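Uncharacterized protein A6V7T0 (Pseudomonas aeruginosa, PDB 3K12) is of unknown function but belongs to the YjgF-like (endoribonuclease L-PSP) family, small alpha-beta proteins that assemble as trimers. Local coordinates at residues 39-44 against 79-84; 59-65 against 107-113; 66-70 against 96-100. The contacts are given in a common frame with arbitrary orientation. Residues are numbered along the deposited sequence.

Contact 1 of 3, residues 39-44 against 79-84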
loop_
_atom_site.group_PDB
_atom_site.type_symbol
_atom_site.label_atom_id
_atom_site.label_comp_id
_atom_site.label_asym_id
_atom_site.label_seq_id
_atom_site.Cartn_x
_atom_site.Cartn_y
_atom_site.Cartn_z
ATOM N N THR D 39 3.009 -11.810 14.748
ATOM C CA THR D 39 2.910 -12.148 13.336
ATOM C C THR D 39 1.926 -13.315 13.133
ATOM O O THR D 39 1.090 -13.302 12.227
ATOM C CB THR D 39 4.298 -12.465 12.735
ATOM O OG1 THR D 39 5.151 -11.319 12.903
ATOM C CG2 THR D 39 4.180 -12.794 11.251
ATOM N N ARG D 40 2.025 -14.342 13.996
ATOM C CA ARG D 40 1.118 -15.483 13.902
ATOM C C ARG D 40 -0.326 -15.040 14.133
ATOM O O ARG D 40 -1.210 -15.458 13.397
ATOM C CB ARG D 40 1.441 -16.496 14.998
ATOM C CG ARG D 40 2.811 -17.063 14.950
ATOM C CD ARG D 40 3.176 -17.892 16.232
ATOM N NE ARG D 40 4.481 -18.487 15.974
ATOM C CZ ARG D 40 4.657 -19.416 15.031
ATOM N NH1 ARG D 40 5.855 -19.897 14.755
ATOM N NH2 ARG D 40 3.602 -19.854 14.367
ATOM N N GLN D 41 -0.546 -14.247 15.179
ATOM C CA GLN D 41 -1.898 -13.724 15.476
ATOM C C GLN D 41 -2.502 -13.009 14.266
ATOM O O GLN D 41 -3.671 -13.230 13.918
ATOM C CB GLN D 41 -1.909 -12.750 16.642
ATOM C CG GLN D 41 -1.711 -13.379 18.031
ATOM C CD GLN D 41 -1.689 -12.314 19.097
ATOM O OE1 GLN D 41 -2.651 -11.556 19.255
ATOM N NE2 GLN D 41 -0.566 -12.211 19.817
ATOM N N ILE D 42 -1.694 -12.151 13.641
ATOM C CA ILE D 42 -2.134 -11.372 12.491
ATOM C C ILE D 42 -2.424 -12.273 11.309
ATOM O O ILE D 42 -3.474 -12.156 10.694
ATOM C CB ILE D 42 -1.093 -10.297 12.140
ATOM C CG1 ILE D 42 -1.088 -9.184 13.199
ATOM C CG2 ILE D 42 -1.353 -9.723 10.721
ATOM C CD1 ILE D 42 0.168 -8.352 13.176
ATOM N N LEU D 43 -1.497 -13.182 10.975
ATOM C CA LEU D 43 -1.737 -14.064 9.867
ATOM C C LEU D 43 -2.926 -14.976 10.105
ATOM O O LEU D 43 -3.649 -15.302 9.158
ATOM C CB LEU D 43 -0.483 -14.879 9.515
ATOM C CG LEU D 43 0.676 -14.021 8.956
ATOM C CD1 LEU D 43 1.969 -14.868 8.962
ATOM C CD2 LEU D 43 0.369 -13.595 7.545
ATOM N N GLU D 44 -3.137 -15.392 11.370
ATOM C CA GLU D 44 -4.331 -16.193 11.629
ATOM C C GLU D 44 -5.622 -15.399 11.431
ATOM O O GLU D 44 -6.587 -15.934 10.865
ATOM C CB GLU D 44 -4.340 -16.825 13.011
ATOM C CG GLU D 44 -5.648 -17.555 13.204
ATOM C CD GLU D 44 -5.669 -18.456 14.387
ATOM O OE1 GLU D 44 -6.116 -19.613 14.222
ATOM O OE2 GLU D 44 -5.259 -17.991 15.467
ATOM N N VAL D 79 8.312 -16.652 10.812
ATOM C CA VAL D 79 6.905 -17.068 10.726
ATOM C C VAL D 79 6.385 -17.014 9.286
ATOM O O VAL D 79 5.718 -17.939 8.820
ATOM C CB VAL D 79 6.015 -16.216 11.671
ATOM C CG1 VAL D 79 4.556 -16.584 11.542
ATOM C CG2 VAL D 79 6.497 -16.382 13.105
ATOM N N TRP D 80 6.679 -15.902 8.584
ATOM C CA TRP D 80 6.285 -15.756 7.191
ATOM C C TRP D 80 6.675 -16.989 6.357
ATOM O O TRP D 80 5.880 -17.518 5.595
ATOM C CB TRP D 80 6.924 -14.472 6.617
ATOM C CG TRP D 80 6.489 -14.155 5.219
ATOM C CD1 TRP D 80 7.048 -14.604 4.071
ATOM C CD2 TRP D 80 5.373 -13.327 4.828
ATOM N NE1 TRP D 80 6.364 -14.113 2.972
ATOM C CE2 TRP D 80 5.335 -13.322 3.415
ATOM C CE3 TRP D 80 4.415 -12.587 5.534
ATOM C CZ2 TRP D 80 4.372 -12.589 2.675
ATOM C CZ3 TRP D 80 3.463 -11.859 4.812
ATOM C CH2 TRP D 80 3.445 -11.874 3.395
ATOM N N ASP D 81 7.926 -17.435 6.543
ATOM C CA ASP D 81 8.460 -18.563 5.790
ATOM C C ASP D 81 7.833 -19.916 6.178
ATOM O O ASP D 81 7.904 -20.888 5.409
ATOM C CB ASP D 81 9.988 -18.623 5.942
ATOM C CG ASP D 81 10.698 -17.459 5.265
ATOM O OD1 ASP D 81 10.085 -16.754 4.432
ATOM O OD2 ASP D 81 11.893 -17.245 5.582
ATOM N N GLN D 82 7.194 -19.955 7.333
ATOM C CA GLN D 82 6.506 -21.170 7.804
ATOM C C GLN D 82 5.041 -21.205 7.490
ATOM O O GLN D 82 4.384 -22.172 7.783
ATOM C CB GLN D 82 6.646 -21.299 9.337
ATOM C CG GLN D 82 8.026 -21.717 9.756
ATOM C CD GLN D 82 8.290 -21.572 11.235
ATOM O OE1 GLN D 82 7.364 -21.407 12.061
ATOM N NE2 GLN D 82 9.560 -21.627 11.588
ATOM N N TRP D 83 4.512 -20.137 6.897
ATOM C CA TRP D 83 3.069 -19.950 6.827
ATOM C C TRP D 83 2.420 -20.322 5.498
ATOM O O TRP D 83 1.342 -20.895 5.458
ATOM C CB TRP D 83 2.757 -18.471 7.161
ATOM C CG TRP D 83 1.283 -18.236 7.373
ATOM C CD1 TRP D 83 0.405 -17.730 6.473
ATOM C CD2 TRP D 83 0.546 -18.484 8.566
ATOM N NE1 TRP D 83 -0.865 -17.672 7.026
ATOM C CE2 TRP D 83 -0.805 -18.135 8.314
ATOM C CE3 TRP D 83 0.892 -18.975 9.825
ATOM C CZ2 TRP D 83 -1.810 -18.256 9.284
ATOM C CZ3 TRP D 83 -0.118 -19.079 10.796
ATOM C CH2 TRP D 83 -1.430 -18.713 10.515
ATOM N N PHE D 84 3.046 -19.898 4.398
ATOM C CA PHE D 84 2.408 -19.994 3.089
ATOM C C PHE D 84 2.807 -21.234 2.313
ATOM O O PHE D 84 3.950 -21.701 2.456
ATOM C CB PHE D 84 2.744 -18.746 2.239
ATOM C CG PHE D 84 2.162 -17.462 2.790
ATOM C CD1 PHE D 84 0.819 -17.139 2.536
ATOM C CD2 PHE D 84 2.946 -16.590 3.516
ATOM C CE1 PHE D 84 0.276 -15.971 3.023
ATOM C CE2 PHE D 84 2.409 -15.395 4.021
ATOM C CZ PHE D 84 1.047 -15.083 3.767
HETATM O O HOH W 1 -3.302 -16.227 6.321
#
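L43 overlaps the indole of W83: its CB lies 3.7 Å from the centroid of the W83 six-membered ring, 22° off the normal, a CH-pi contact over the ring face. The rest of the L43 side chain reaches on into the gap between helix 35-52 and helix 73-83. L43 CD1 touches V79 CG1 at 4.0 Å, and L43 CD2 lies 4.1 Å from F84 CZ and 4.5 Å from W80 CZ3. One leucine thus meets four residues of 79-84. V79 fills the next position. Its CG1 is 3.8 Å from T39 CG2 and 3.9 Å from R40 CG. The two helix segments run in roughly the same direction, with a crossing angle of -38° and axes 10.6 Å apart at closest approach.

Polar groups lie at the margin. R40 NH1 makes a weak hydrogen bond to Q82 OE1 at 3.4 Å, and V79 CG2 sits over one face of the R40 guanidinium. A water accepts from W83 NE1 at 2.9 Å and donates to L43 O at 3.0 Å, joining the indole to the backbone of the other helix. W83 also makes a cation-pi contact with R57, and W80 does so with R92.

This is the pair of helices that packs on one face of the sheet in the YjgF-like fold. T39 reaches M108 of strand 106-113, and W80 reaches V63 and I65 of strand 60-67. The chemistry implies that apolar and aromatic overlap does most of the joining, while the sole direct hydrogen bond between the segments is weak and peripheral.

Contact 2 of 3, residues 59-65 against 107-113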
loop_
_atom_site.group_PDB
_atom_site.type_symbol
_atom_site.label_atom_id
_atom_site.label_comp_id
_atom_site.label_asym_id
_atom_site.label_seq_id
_atom_site.Cartn_x
_atom_site.Cartn_y
_atom_site.Cartn_z
ATOM N N GLN D 59 -4.156 -17.355 -1.877
ATOM C CA GLN D 59 -4.742 -16.431 -2.851
ATOM C C GLN D 59 -4.407 -14.974 -2.520
ATOM O O GLN D 59 -5.073 -14.050 -3.041
ATOM C CB GLN D 59 -6.263 -16.595 -2.884
ATOM C CG GLN D 59 -6.723 -17.973 -3.387
ATOM C CD GLN D 59 -8.194 -17.985 -3.740
ATOM O OE1 GLN D 59 -8.955 -18.859 -3.295
ATOM N NE2 GLN D 59 -8.618 -17.013 -4.531
ATOM N N VAL D 60 -3.418 -14.737 -1.671
ATOM C CA VAL D 60 -3.095 -13.349 -1.338
ATOM C C VAL D 60 -2.229 -12.762 -2.454
ATOM O O VAL D 60 -1.429 -13.450 -3.103
ATOM C CB VAL D 60 -2.422 -13.273 0.027
ATOM C CG1 VAL D 60 -2.199 -11.840 0.487
ATOM C CG2 VAL D 60 -3.288 -14.025 1.058
ATOM N N LEU D 61 -2.434 -11.473 -2.710
ATOM C CA LEU D 61 -1.759 -10.817 -3.846
ATOM C C LEU D 61 -0.666 -9.890 -3.356
ATOM O O LEU D 61 0.459 -9.940 -3.879
ATOM C CB LEU D 61 -2.767 -10.007 -4.682
ATOM C CG LEU D 61 -3.831 -10.911 -5.313
ATOM C CD1 LEU D 61 -5.007 -10.067 -5.826
ATOM C CD2 LEU D 61 -3.323 -11.835 -6.437
ATOM N N SER D 62 -0.977 -9.038 -2.360
ATOM C CA SER D 62 0.031 -8.109 -1.824
ATOM C C SER D 62 -0.142 -7.962 -0.337
ATOM O O SER D 62 -1.279 -7.949 0.163
ATOM C CB SER D 62 -0.032 -6.708 -2.502
ATOM O OG SER D 62 -1.238 -6.050 -2.190
ATOM N N VAL D 63 0.975 -7.834 0.372
ATOM C CA VAL D 63 0.951 -7.505 1.810
ATOM C C VAL D 63 1.942 -6.396 2.074
ATOM O O VAL D 63 3.121 -6.520 1.740
ATOM C CB VAL D 63 1.265 -8.753 2.720
ATOM C CG1 VAL D 63 1.133 -8.365 4.208
ATOM C CG2 VAL D 63 0.339 -9.874 2.371
ATOM N N ARG D 64 1.461 -5.296 2.637
ATOM C CA ARG D 64 2.320 -4.231 3.117
ATOM C C ARG D 64 2.608 -4.533 4.561
ATOM O O ARG D 64 1.694 -4.752 5.359
ATOM C CB ARG D 64 1.589 -2.885 2.967
ATOM C CG ARG D 64 2.407 -1.681 3.397
ATOM C CD ARG D 64 3.610 -1.424 2.462
ATOM N NE ARG D 64 4.232 -0.179 2.871
ATOM C CZ ARG D 64 5.363 -0.056 3.545
ATOM N NH1 ARG D 64 5.756 1.147 3.916
ATOM N NH2 ARG D 64 6.129 -1.125 3.817
ATOM N N ILE D 65 3.886 -4.602 4.908
ATOM C CA ILE D 65 4.298 -4.962 6.282
ATOM C C ILE D 65 5.010 -3.794 6.923
ATOM O O ILE D 65 6.075 -3.363 6.440
ATOM C CB ILE D 65 5.235 -6.193 6.290
ATOM C CG1 ILE D 65 4.580 -7.349 5.556
ATOM C CG2 ILE D 65 5.574 -6.580 7.740
ATOM C CD1 ILE D 65 5.495 -8.617 5.382
ATOM N N GLU D 107 2.322 -4.461 11.679
ATOM C CA GLU D 107 0.996 -4.248 11.147
ATOM C C GLU D 107 1.029 -4.640 9.683
ATOM O O GLU D 107 2.006 -4.336 8.992
ATOM C CB GLU D 107 0.590 -2.788 11.306
ATOM C CG GLU D 107 -0.809 -2.479 10.734
ATOM C CD GLU D 107 -1.386 -1.128 11.180
ATOM O OE1 GLU D 107 -2.489 -0.760 10.674
ATOM O OE2 GLU D 107 -0.785 -0.447 12.033
HETATM N N MSE D 108 -0.006 -5.331 9.217
HETATM C CA MSE D 108 -0.078 -5.786 7.815
HETATM C C MSE D 108 -1.331 -5.254 7.156
HETATM O O MSE D 108 -2.394 -5.130 7.803
HETATM C CB MSE D 108 -0.124 -7.288 7.751
HETATM C CG MSE D 108 1.219 -7.882 8.158
HETATM SE SE MSE D 108 1.249 -9.794 7.886
HETATM C CE MSE D 108 2.936 -10.212 8.734
ATOM N N ILE D 109 -1.222 -4.994 5.854
ATOM C CA ILE D 109 -2.334 -4.501 5.026
ATOM C C ILE D 109 -2.396 -5.378 3.787
ATOM O O ILE D 109 -1.360 -5.618 3.142
ATOM C CB ILE D 109 -2.104 -3.029 4.575
ATOM C CG1 ILE D 109 -1.635 -2.167 5.740
ATOM C CG2 ILE D 109 -3.400 -2.474 3.951
ATOM C CD1 ILE D 109 -0.995 -0.806 5.305
ATOM N N VAL D 110 -3.562 -5.886 3.450
ATOM C CA VAL D 110 -3.654 -6.988 2.511
ATOM C C VAL D 110 -4.592 -6.739 1.334
ATOM O O VAL D 110 -5.690 -6.186 1.513
ATOM C CB VAL D 110 -4.179 -8.236 3.250
ATOM C CG1 VAL D 110 -4.355 -9.427 2.317
ATOM C CG2 VAL D 110 -3.252 -8.576 4.424
ATOM N N VAL D 111 -4.158 -7.142 0.155
ATOM C CA VAL D 111 -5.036 -7.336 -0.994
ATOM C C VAL D 111 -4.952 -8.794 -1.423
ATOM O O VAL D 111 -3.838 -9.356 -1.497
ATOM C CB VAL D 111 -4.648 -6.418 -2.183
ATOM C CG1 VAL D 111 -5.623 -6.595 -3.326
ATOM C CG2 VAL D 111 -4.684 -4.980 -1.731
ATOM N N ALA D 112 -6.111 -9.419 -1.671
ATOM C CA ALA D 112 -6.166 -10.841 -2.002
ATOM C C ALA D 112 -7.180 -11.086 -3.106
ATOM O O ALA D 112 -7.995 -10.213 -3.433
ATOM C CB ALA D 112 -6.518 -11.662 -0.747
ATOM N N ALA D 113 -7.116 -12.258 -3.707
ATOM C CA ALA D 113 -8.129 -12.687 -4.672
ATOM C C ALA D 113 -9.140 -13.607 -4.010
ATOM O O ALA D 113 -8.887 -14.201 -2.958
ATOM C CB ALA D 113 -7.475 -13.386 -5.841
HETATM O O HOH W 2 -1.288 -4.780 0.350
#
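Residues 59-65 pair antiparallel with 107-113 and include a classic beta bulge, between two inner strands of the YjgF-like sheet. Q59 starts the pairing: its O accepts from A113 N at 2.8 Å. V60 forms a non-hydrogen-bonded pair with A112, the CA atoms only 4.0 Å apart, and V60 CG1 packs on V110 CG1 at 3.7 Å. The bulge follows. L61, with psi of -48°, leaves the extended conformation, which lets L61 N and S62 N both donate to V111 O, at 2.8 and 3.0 Å. The register shifts by one residue. L61 CD1 lies 4.1 Å from A113 CB.

Beyond the bulge the pairing is regular. S62 O accepts from V111 N at 3.0 Å. V63 faces V110 on the side covered by the helices, with V63 CG1 3.9 Å from M108 CB; M108 is selenomethionine. W80 covers V63 and I65 there, and I42 covers M108. R64 pairs with I109 on the other face, which is turned to the other subunits of the trimer: L66 of the second subunit packs on R64, and A93 of the third on I109. The R64 guanidinium bonds to S95 and A93 of its own chain. I65 closes the segment opposite M108, with I65 CG1 4.3 Å from M108 CG. On the S62 face, one water lies 2.8 Å from S62 OG and donates to I109 O at 2.9 Å.

Contact 3 of 3, residues 66-70 against 96-100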
loop_
_atom_site.group_PDB
_atom_site.type_symbol
_atom_site.label_atom_id
_atom_site.label_comp_id
_atom_site.label_asym_id
_atom_site.label_seq_id
_atom_site.Cartn_x
_atom_site.Cartn_y
_atom_site.Cartn_z
ATOM N N LEU D 66 4.424 -3.268 7.994
ATOM C CA LEU D 66 4.988 -2.145 8.740
ATOM C C LEU D 66 5.567 -2.737 10.017
ATOM O O LEU D 66 4.834 -3.269 10.838
ATOM C CB LEU D 66 3.899 -1.085 9.024
ATOM C CG LEU D 66 3.013 -0.691 7.840
ATOM C CD1 LEU D 66 1.887 0.217 8.330
ATOM C CD2 LEU D 66 3.882 0.052 6.817
ATOM N N LEU D 67 6.882 -2.638 10.164
ATOM C CA LEU D 67 7.595 -3.305 11.249
ATOM C C LEU D 67 8.078 -2.256 12.234
ATOM O O LEU D 67 8.697 -1.284 11.832
ATOM C CB LEU D 67 8.752 -4.125 10.662
ATOM C CG LEU D 67 9.614 -4.893 11.666
ATOM C CD1 LEU D 67 8.866 -6.063 12.311
ATOM C CD2 LEU D 67 10.789 -5.494 10.891
ATOM N N ALA D 68 7.797 -2.437 13.527
ATOM C CA ALA D 68 8.146 -1.401 14.509
ATOM C C ALA D 68 9.641 -1.310 14.835
ATOM O O ALA D 68 10.141 -0.208 15.076
ATOM C CB ALA D 68 7.330 -1.580 15.798
ATOM N N HIS D 69 10.325 -2.454 14.846
ATOM C CA HIS D 69 11.692 -2.557 15.368
ATOM C C HIS D 69 12.534 -3.441 14.473
ATOM O O HIS D 69 12.176 -4.592 14.186
ATOM C CB HIS D 69 11.696 -3.144 16.786
ATOM C CG HIS D 69 10.802 -2.435 17.749
ATOM N ND1 HIS D 69 11.064 -1.164 18.216
ATOM C CD2 HIS D 69 9.652 -2.830 18.342
ATOM C CE1 HIS D 69 10.103 -0.802 19.049
ATOM N NE2 HIS D 69 9.236 -1.793 19.141
ATOM N N ARG D 70 13.689 -2.910 14.068
ATOM C CA ARG D 70 14.625 -3.612 13.195
ATOM C C ARG D 70 15.020 -5.000 13.691
ATOM O O ARG D 70 15.125 -5.940 12.894
ATOM C CB ARG D 70 15.888 -2.765 13.036
ATOM C CG ARG D 70 16.956 -3.454 12.218
ATOM C CD ARG D 70 18.106 -2.515 11.956
ATOM N NE ARG D 70 17.728 -1.463 11.011
ATOM C CZ ARG D 70 17.578 -1.659 9.702
ATOM N NH1 ARG D 70 17.752 -2.874 9.180
ATOM N NH2 ARG D 70 17.238 -0.637 8.921
ATOM N N LEU D 96 10.336 -0.025 8.091
ATOM C CA LEU D 96 10.183 0.256 9.510
ATOM C C LEU D 96 9.232 1.432 9.638
ATOM O O LEU D 96 9.267 2.377 8.823
ATOM C CB LEU D 96 11.545 0.560 10.141
ATOM C CG LEU D 96 12.526 -0.623 10.159
ATOM C CD1 LEU D 96 13.896 -0.223 10.728
ATOM C CD2 LEU D 96 12.024 -1.818 10.945
ATOM N N ALA D 97 8.331 1.354 10.610
ATOM C CA ALA D 97 7.347 2.412 10.804
ATOM C C ALA D 97 7.030 2.561 12.278
ATOM O O ALA D 97 7.120 1.595 13.032
ATOM C CB ALA D 97 6.078 2.121 10.010
ATOM N N GLU D 98 6.689 3.785 12.689
ATOM C CA GLU D 98 6.091 4.016 14.000
ATOM C C GLU D 98 4.577 3.775 13.922
ATOM O O GLU D 98 3.874 4.422 13.142
ATOM C CB GLU D 98 6.391 5.433 14.514
ATOM C CG GLU D 98 5.928 5.665 15.954
ATOM C CD GLU D 98 6.345 7.040 16.515
ATOM O OE1 GLU D 98 7.036 7.807 15.800
ATOM O OE2 GLU D 98 5.958 7.352 17.667
ATOM N N LEU D 99 4.097 2.829 14.723
ATOM C CA LEU D 99 2.686 2.465 14.747
ATOM C C LEU D 99 1.973 3.223 15.858
ATOM O O LEU D 99 2.619 3.802 16.759
ATOM C CB LEU D 99 2.502 0.938 14.897
ATOM C CG LEU D 99 3.378 0.161 13.898
ATOM C CD1 LEU D 99 3.258 -1.318 14.136
ATOM C CD2 LEU D 99 3.007 0.482 12.442
ATOM N N ILE D 100 0.647 3.237 15.795
ATOM C CA ILE D 100 -0.106 4.072 16.722
ATOM C C ILE D 100 0.037 3.583 18.170
ATOM O O ILE D 100 0.236 4.398 19.084
ATOM C CB ILE D 100 -1.586 4.191 16.306
ATOM C CG1 ILE D 100 -1.739 4.893 14.947
ATOM C CG2 ILE D 100 -2.378 4.980 17.337
ATOM C CD1 ILE D 100 -1.083 6.251 14.831
HETATM O O HOH W 3 8.732 1.845 16.028
#
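This is a short parallel strand pairing that opens into loop packing, at the end of the sheet where strands 60-67 and 91-96 finish side by side. L67 and L96 form the one bridge between the segments, with their CA atoms 4.7 Å apart. A97 N donates to L67 O at 2.9 Å, and L96 CA makes a CA-H...O contact with the same L67 O at 3.2 Å. One step on, A68 CA approaches A97 O at 3.5 Å. A water donates to A68 O at 2.7 Å and weakly to A97 O at 3.4 Å, bridging the two segments just past the L67-A97 hydrogen bond.

Leucines fill both sides of the pairing. L96 CD2 meets L67 CD2 at 3.9 Å and R70 N at 3.7 Å. L96 CD1 lies over one face of the R70 guanidinium, 3.8 Å from R70 NH2. On the other side, L66 CB touches A97 CB at 4.0 Å and L99 CD2 at 3.9 Å, while L99 CD1 is 4.4 Å from A68 CB.

The polar end of R70 is used between subunits. It donates to I100 O and L99 O of the second subunit, and the carbonyls of I100 and L99 in this chain receive the matching R70 of the third. L96 and E98 also take part in backbone hydrogen bonds between subunits. Strands 60-67 and 91-96 are joined through helix 73-83 in a beta-alpha-beta crossover, whose strand ends meet here at the subunit interface, as in the trimers of the YjgF-like family.

How the contacts relate
Contact 2 is buried, in the middle of the sheet, while contacts 1 and 3 are partly buried. Contacts 2 and 3 share strand 60-67: contact 2 pairs it with 106-113, and contact 3 joins its end to the loop after 91-96. E107 O and L66 N, 2.8 Å apart, probably continue the hydrogen bonding between them. Contact 1 lies on the helical layer and touches contact 2, as where W80 CH2 meets V63 CG2 at 3.8 Å. It does not touch contact 3. The chemistry follows position: side-chain overlap between helices, backbone bonds within the sheet, and a mixture at the edge. Other subunits reach contacts 2 and 3, not contact 1.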